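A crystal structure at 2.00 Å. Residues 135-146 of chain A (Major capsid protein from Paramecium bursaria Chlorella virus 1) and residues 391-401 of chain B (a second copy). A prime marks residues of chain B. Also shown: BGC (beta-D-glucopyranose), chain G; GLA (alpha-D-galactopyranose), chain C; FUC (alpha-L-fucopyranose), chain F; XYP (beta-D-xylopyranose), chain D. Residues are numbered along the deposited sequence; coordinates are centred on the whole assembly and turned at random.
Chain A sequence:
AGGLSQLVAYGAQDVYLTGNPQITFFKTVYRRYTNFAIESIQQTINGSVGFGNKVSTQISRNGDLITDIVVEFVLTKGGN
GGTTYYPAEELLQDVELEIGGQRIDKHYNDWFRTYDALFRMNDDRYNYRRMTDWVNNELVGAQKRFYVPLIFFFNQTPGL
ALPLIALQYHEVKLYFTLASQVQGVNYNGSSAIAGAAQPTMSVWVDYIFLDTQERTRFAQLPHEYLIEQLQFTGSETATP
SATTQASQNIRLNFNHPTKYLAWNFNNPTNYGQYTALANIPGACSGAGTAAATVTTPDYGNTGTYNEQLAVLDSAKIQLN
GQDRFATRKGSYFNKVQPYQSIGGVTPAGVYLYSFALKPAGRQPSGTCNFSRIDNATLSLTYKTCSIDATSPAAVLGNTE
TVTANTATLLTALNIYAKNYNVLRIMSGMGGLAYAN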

# COMPACT_ATOMS: atom_id res chain seq x y z
N VAL A 135 -9.72 7.18 17.85
CA VAL A 135 -8.29 7.01 17.58
C VAL A 135 -7.52 8.29 17.88
O VAL A 135 -6.35 8.41 17.50
CB VAL A 135 -8.06 6.57 16.13
CG1 VAL A 135 -8.70 5.22 15.87
CG2 VAL A 135 -8.59 7.61 15.16
N ASN A 136 -8.16 9.25 18.55
CA ASN A 136 -7.54 10.54 18.82
C ASN A 136 -7.54 10.87 20.31
O ASN A 136 -7.63 12.04 20.69
CB ASN A 136 -8.22 11.64 18.01
CG ASN A 136 -8.01 11.47 16.52
OD1 ASN A 136 -8.91 11.01 15.81
ND2 ASN A 136 -6.83 11.81 16.04
N ASN A 137 -7.45 9.85 21.16
CA ASN A 137 -7.30 10.02 22.61
C ASN A 137 -8.49 10.75 23.23
O ASN A 137 -8.33 11.58 24.13
CB ASN A 137 -5.99 10.74 22.94
CG ASN A 137 -4.79 10.12 22.24
OD1 ASN A 137 -4.76 8.92 21.98
ND2 ASN A 137 -3.80 10.95 21.93
N GLU A 138 -9.69 10.46 22.73
CA GLU A 138 -10.88 11.14 23.23
C GLU A 138 -11.18 10.71 24.67
O GLU A 138 -10.80 9.63 25.12
CB GLU A 138 -12.08 10.85 22.33
CG GLU A 138 -12.02 11.51 20.96
CD GLU A 138 -11.28 10.67 19.93
OE1 GLU A 138 -10.50 9.78 20.33
OE2 GLU A 138 -11.48 10.91 18.72
N LEU A 139 -11.88 11.59 25.39
CA LEU A 139 -12.16 11.40 26.80
C LEU A 139 -13.61 10.98 27.01
O LEU A 139 -14.37 10.78 26.06
CB LEU A 139 -11.84 12.68 27.58
CG LEU A 139 -10.42 13.22 27.45
CD1 LEU A 139 -10.31 14.59 28.10
CD2 LEU A 139 -9.42 12.25 28.06
N VAL A 140 -13.99 10.85 28.28
CA VAL A 140 -15.35 10.46 28.63
C VAL A 140 -16.34 11.45 28.02
O VAL A 140 -16.11 12.66 28.01
CB VAL A 140 -15.52 10.38 30.15
CG1 VAL A 140 -16.92 9.90 30.52
CG2 VAL A 140 -14.47 9.46 30.75
N GLY A 141 -17.44 10.92 27.50
CA GLY A 141 -18.50 11.75 26.95
C GLY A 141 -18.31 12.18 25.52
O GLY A 141 -19.16 12.91 24.99
N ALA A 142 -17.24 11.73 24.88
CA ALA A 142 -16.99 12.06 23.49
C ALA A 142 -18.00 11.32 22.62
O ALA A 142 -18.17 10.11 22.77
CB ALA A 142 -15.57 11.69 23.10
N GLN A 143 -18.66 12.04 21.73
CA GLN A 143 -19.64 11.44 20.84
C GLN A 143 -19.09 11.42 19.43
O GLN A 143 -18.50 12.40 18.98
CB GLN A 143 -20.97 12.20 20.88
CG GLN A 143 -22.15 11.39 20.39
CD GLN A 143 -23.39 12.23 20.19
OE1 GLN A 143 -23.31 13.41 19.89
NE2 GLN A 143 -24.56 11.62 20.37
N LYS A 144 -19.30 10.32 18.73
CA LYS A 144 -18.78 10.20 17.38
C LYS A 144 -19.65 9.30 16.51
O LYS A 144 -20.24 8.34 16.99
CB LYS A 144 -17.35 9.65 17.43
CG LYS A 144 -16.72 9.35 16.08
CD LYS A 144 -15.30 8.85 16.24
CE LYS A 144 -14.64 8.60 14.90
NZ LYS A 144 -13.21 8.21 15.01
N ARG A 145 -19.74 9.64 15.23
CA ARG A 145 -20.50 8.83 14.29
C ARG A 145 -19.57 7.80 13.65
O ARG A 145 -18.47 8.14 13.20
CB ARG A 145 -21.14 9.70 13.21
CG ARG A 145 -21.93 8.91 12.17
CD ARG A 145 -22.71 9.82 11.26
NE ARG A 145 -23.61 10.69 12.01
CZ ARG A 145 -24.88 10.40 12.26
NH1 ARG A 145 -25.41 9.28 11.81
NH2 ARG A 145 -25.63 11.25 12.96
N PHE A 146 -20.02 6.55 13.62
CA PHE A 146 -19.23 5.45 13.10
C PHE A 146 -19.87 4.90 11.84
O PHE A 146 -21.09 5.00 11.64
CB PHE A 146 -19.07 4.34 14.13
CG PHE A 146 -18.38 4.77 15.39
CD1 PHE A 146 -17.00 4.80 15.46
CD2 PHE A 146 -19.11 5.11 16.52
CE1 PHE A 146 -16.35 5.19 16.61
CE2 PHE A 146 -18.46 5.50 17.68
CZ PHE A 146 -17.08 5.54 17.73
N SER B 391 -9.10 24.32 25.80
CA SER B 391 -9.33 23.33 26.83
C SER B 391 -9.21 21.94 26.25
O SER B 391 -10.05 21.55 25.42
CB SER B 391 -10.71 23.52 27.46
OG SER B 391 -10.98 22.51 28.41
N PRO B 392 -8.20 21.15 26.63
CA PRO B 392 -8.13 19.77 26.13
C PRO B 392 -9.30 18.92 26.57
O PRO B 392 -9.74 18.05 25.82
CB PRO B 392 -6.80 19.25 26.71
CG PRO B 392 -6.04 20.48 27.12
CD PRO B 392 -7.06 21.50 27.49
N ALA B 393 -9.82 19.16 27.78
CA ALA B 393 -10.98 18.40 28.24
C ALA B 393 -12.22 18.71 27.40
O ALA B 393 -13.06 17.83 27.20
CB ALA B 393 -11.25 18.70 29.72
N ALA B 394 -12.34 19.94 26.91
CA ALA B 394 -13.48 20.29 26.07
C ALA B 394 -13.31 19.79 24.64
O ALA B 394 -14.30 19.41 24.00
CB ALA B 394 -13.70 21.80 26.08
N VAL B 395 -12.08 19.79 24.12
CA VAL B 395 -11.86 19.36 22.74
C VAL B 395 -11.91 17.84 22.62
O VAL B 395 -12.50 17.30 21.67
CB VAL B 395 -10.53 19.93 22.21
CG1 VAL B 395 -10.24 19.41 20.81
CG2 VAL B 395 -10.56 21.45 22.22
N LEU B 396 -11.32 17.12 23.58
CA LEU B 396 -11.27 15.67 23.52
C LEU B 396 -12.53 14.99 24.05
O LEU B 396 -12.57 13.76 24.10
CB LEU B 396 -10.06 15.16 24.30
CG LEU B 396 -8.68 15.59 23.79
CD1 LEU B 396 -7.58 15.02 24.66
CD2 LEU B 396 -8.49 15.18 22.33
N GLY B 397 -13.55 15.75 24.44
CA GLY B 397 -14.77 15.15 24.95
C GLY B 397 -16.02 15.96 24.66
O GLY B 397 -16.60 16.55 25.58
N ASN B 398 -16.46 15.99 23.41
CA ASN B 398 -17.64 16.75 23.04
C ASN B 398 -18.47 15.93 22.05
O ASN B 398 -18.18 14.76 21.78
CB ASN B 398 -17.26 18.12 22.47
CG ASN B 398 -17.91 19.26 23.22
OD1 ASN B 398 -19.09 19.55 23.03
ND2 ASN B 398 -17.14 19.91 24.07
N THR B 399 -19.50 16.57 21.50
CA THR B 399 -20.51 15.92 20.69
C THR B 399 -20.21 16.09 19.20
O THR B 399 -19.18 16.66 18.80
CB THR B 399 -21.89 16.47 21.04
OG1 THR B 399 -21.94 17.87 20.77
CG2 THR B 399 -22.19 16.24 22.52
N GLU B 400 -21.12 15.60 18.36
CA GLU B 400 -20.84 15.45 16.94
C GLU B 400 -21.00 16.75 16.16
O GLU B 400 -20.24 16.99 15.21
CB GLU B 400 -21.75 14.38 16.33
CG GLU B 400 -21.50 14.14 14.84
CD GLU B 400 -22.60 13.32 14.19
OE1 GLU B 400 -23.64 13.08 14.83
OE2 GLU B 400 -22.42 12.92 13.01
N THR B 401 -21.95 17.60 16.54
CA THR B 401 -22.32 18.75 15.72
C THR B 401 -21.64 20.04 16.17
O THR B 401 -22.09 21.13 15.80
CB THR B 401 -23.84 18.94 15.73
OG1 THR B 401 -24.29 19.14 17.07
CG2 THR B 401 -24.52 17.70 15.16
C2 BGC G . -17.70 20.11 26.40
C3 BGC G . -18.31 20.99 27.48
C4 BGC G . -17.86 22.43 27.27
C5 BGC G . -18.18 22.89 25.86
C6 BGC G . -17.72 24.32 25.63
C1 BGC G . -17.95 20.67 25.01
O2 BGC G . -18.25 18.79 26.49
O3 BGC G . -17.85 20.56 28.76
O4 BGC G . -18.51 23.29 28.22
O5 BGC G . -17.54 22.04 24.91
O6 BGC G . -16.29 24.38 25.69
C1 GLA C . -16.81 17.35 31.22
C2 GLA C . -15.40 16.91 30.91
C3 GLA C . -15.28 16.70 29.40
C4 GLA C . -16.28 15.64 28.99
C5 GLA C . -17.69 16.08 29.37
C6 GLA C . -18.73 15.01 29.02
O2 GLA C . -14.51 17.95 31.34
O3 GLA C . -13.97 16.27 29.03
O4 GLA C . -15.96 14.43 29.67
O5 GLA C . -17.75 16.36 30.77
O6 GLA C . -20.05 15.55 29.15
C1 FUC F . -3.60 5.44 26.70
C2 FUC F . -3.45 5.67 28.19
C3 FUC F . -2.57 6.90 28.40
C4 FUC F . -3.20 8.10 27.70
C5 FUC F . -3.42 7.75 26.23
C6 FUC F . -4.08 8.91 25.49
O2 FUC F . -2.87 4.52 28.81
O3 FUC F . -2.39 7.16 29.80
O4 FUC F . -4.44 8.41 28.34
O5 FUC F . -4.23 6.59 26.13
C1 XYP D . -4.51 9.77 28.73
C2 XYP D . -5.93 9.85 29.27
C3 XYP D . -6.13 11.15 30.04
C4 XYP D . -5.02 11.32 31.08
C5 XYP D . -3.65 11.13 30.44
O2 XYP D . -6.87 9.78 28.20
O3 XYP D . -7.40 11.13 30.70
O4 XYP D . -5.11 12.63 31.65
O5 XYP D . -3.60 9.84 29.82

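Two copies of the capsid protein meet here, and backbone atoms carry much of the contact. Leu139 N donates to Leu396′ O at 2.6 Å, and Gln143 N donates to Asn398′ O at 2.8 Å. Both bonds are nearly straight. Between them, chain A folds into a type II turn from Leu139 to Ala142, closed by Ala142 N to Leu139 O at 3.2 Å. The turn therefore lies between the two anchoring bonds.

Leu396′ is the main apolar residue of chain B and has the largest covered area of either stretch. Its CB points toward chain A, and its chi pair is m, t. This conformation spreads the two methyls along the backbone of chain A: CD2 lies 3.6 Å from Asn136 O, and CD1 lies 3.6 Å from Asn137 O. Leu139 has the same m, t rotamer and also points toward its partner. Its CG packs 3.7 Å from Leu396′ CB, while its CD1 reaches Ala393′ CA at 3.9 Å, against the short helix. Its other methyl, CD2, lies 3.5 Å from XYP O3, so the side chain touches both protein and glycan.

Glu138 is buried, but its end leads away from chain B. With chi1 m and chi2 p, the side chain folds back and OE1 accepts from Asn136 N at 3.0 Å. The carboxylate thus braces its own loop.

Gly141 has phi/psi of 85/2. A CB here would be jammed against the preceding carbonyl oxygen and would also clash with GLA C6, so glycine suits both the turn and the sugar. At Gly397′, an ideal CB would lie 3.1 Å from Val140 O and would clash with GLA O3. Ala142 has room for its methyl, which sits 3.8 Å from Leu396′ O. Its CA makes a CA-H...O contact with Asn398′ O at 3.4 Å.

Asn398′ offers chain A its backbone oxygen while its CB points away. Its chi1 of -124° lies between wells. In this pose ND2 donates to Ala394′ O at 2.9 Å and is bonded covalently to BGC C1 at 1.5 Å. The side chain is thus tied to the helix and carries the glycan.

The strand end of chain A adds polar contacts. Gln143 points toward chain B with chi1 and chi2 both t, and its extended chain brings OE1 3.6 Å from Thr399′ CB. OE1 also accepts a weak bond from Glu400′ N at 3.5 Å.

Arg145 and Glu400′ form a salt bridge. Glu400′ has CB sideways, but its t, t conformation brings the carboxylate nearer. Arg145 extends through chi1 and chi2 t, then turns at chi3 m. NE donates to Glu400′ OE2 at 2.7 Å, and NH2 donates to Glu400′ OE1 at 3.3 Å. OE2 lies at the guanidinium edge, near its plane, which suits the almost straight NE bond. Arg145 NH1 is satisfied elsewhere in the structure.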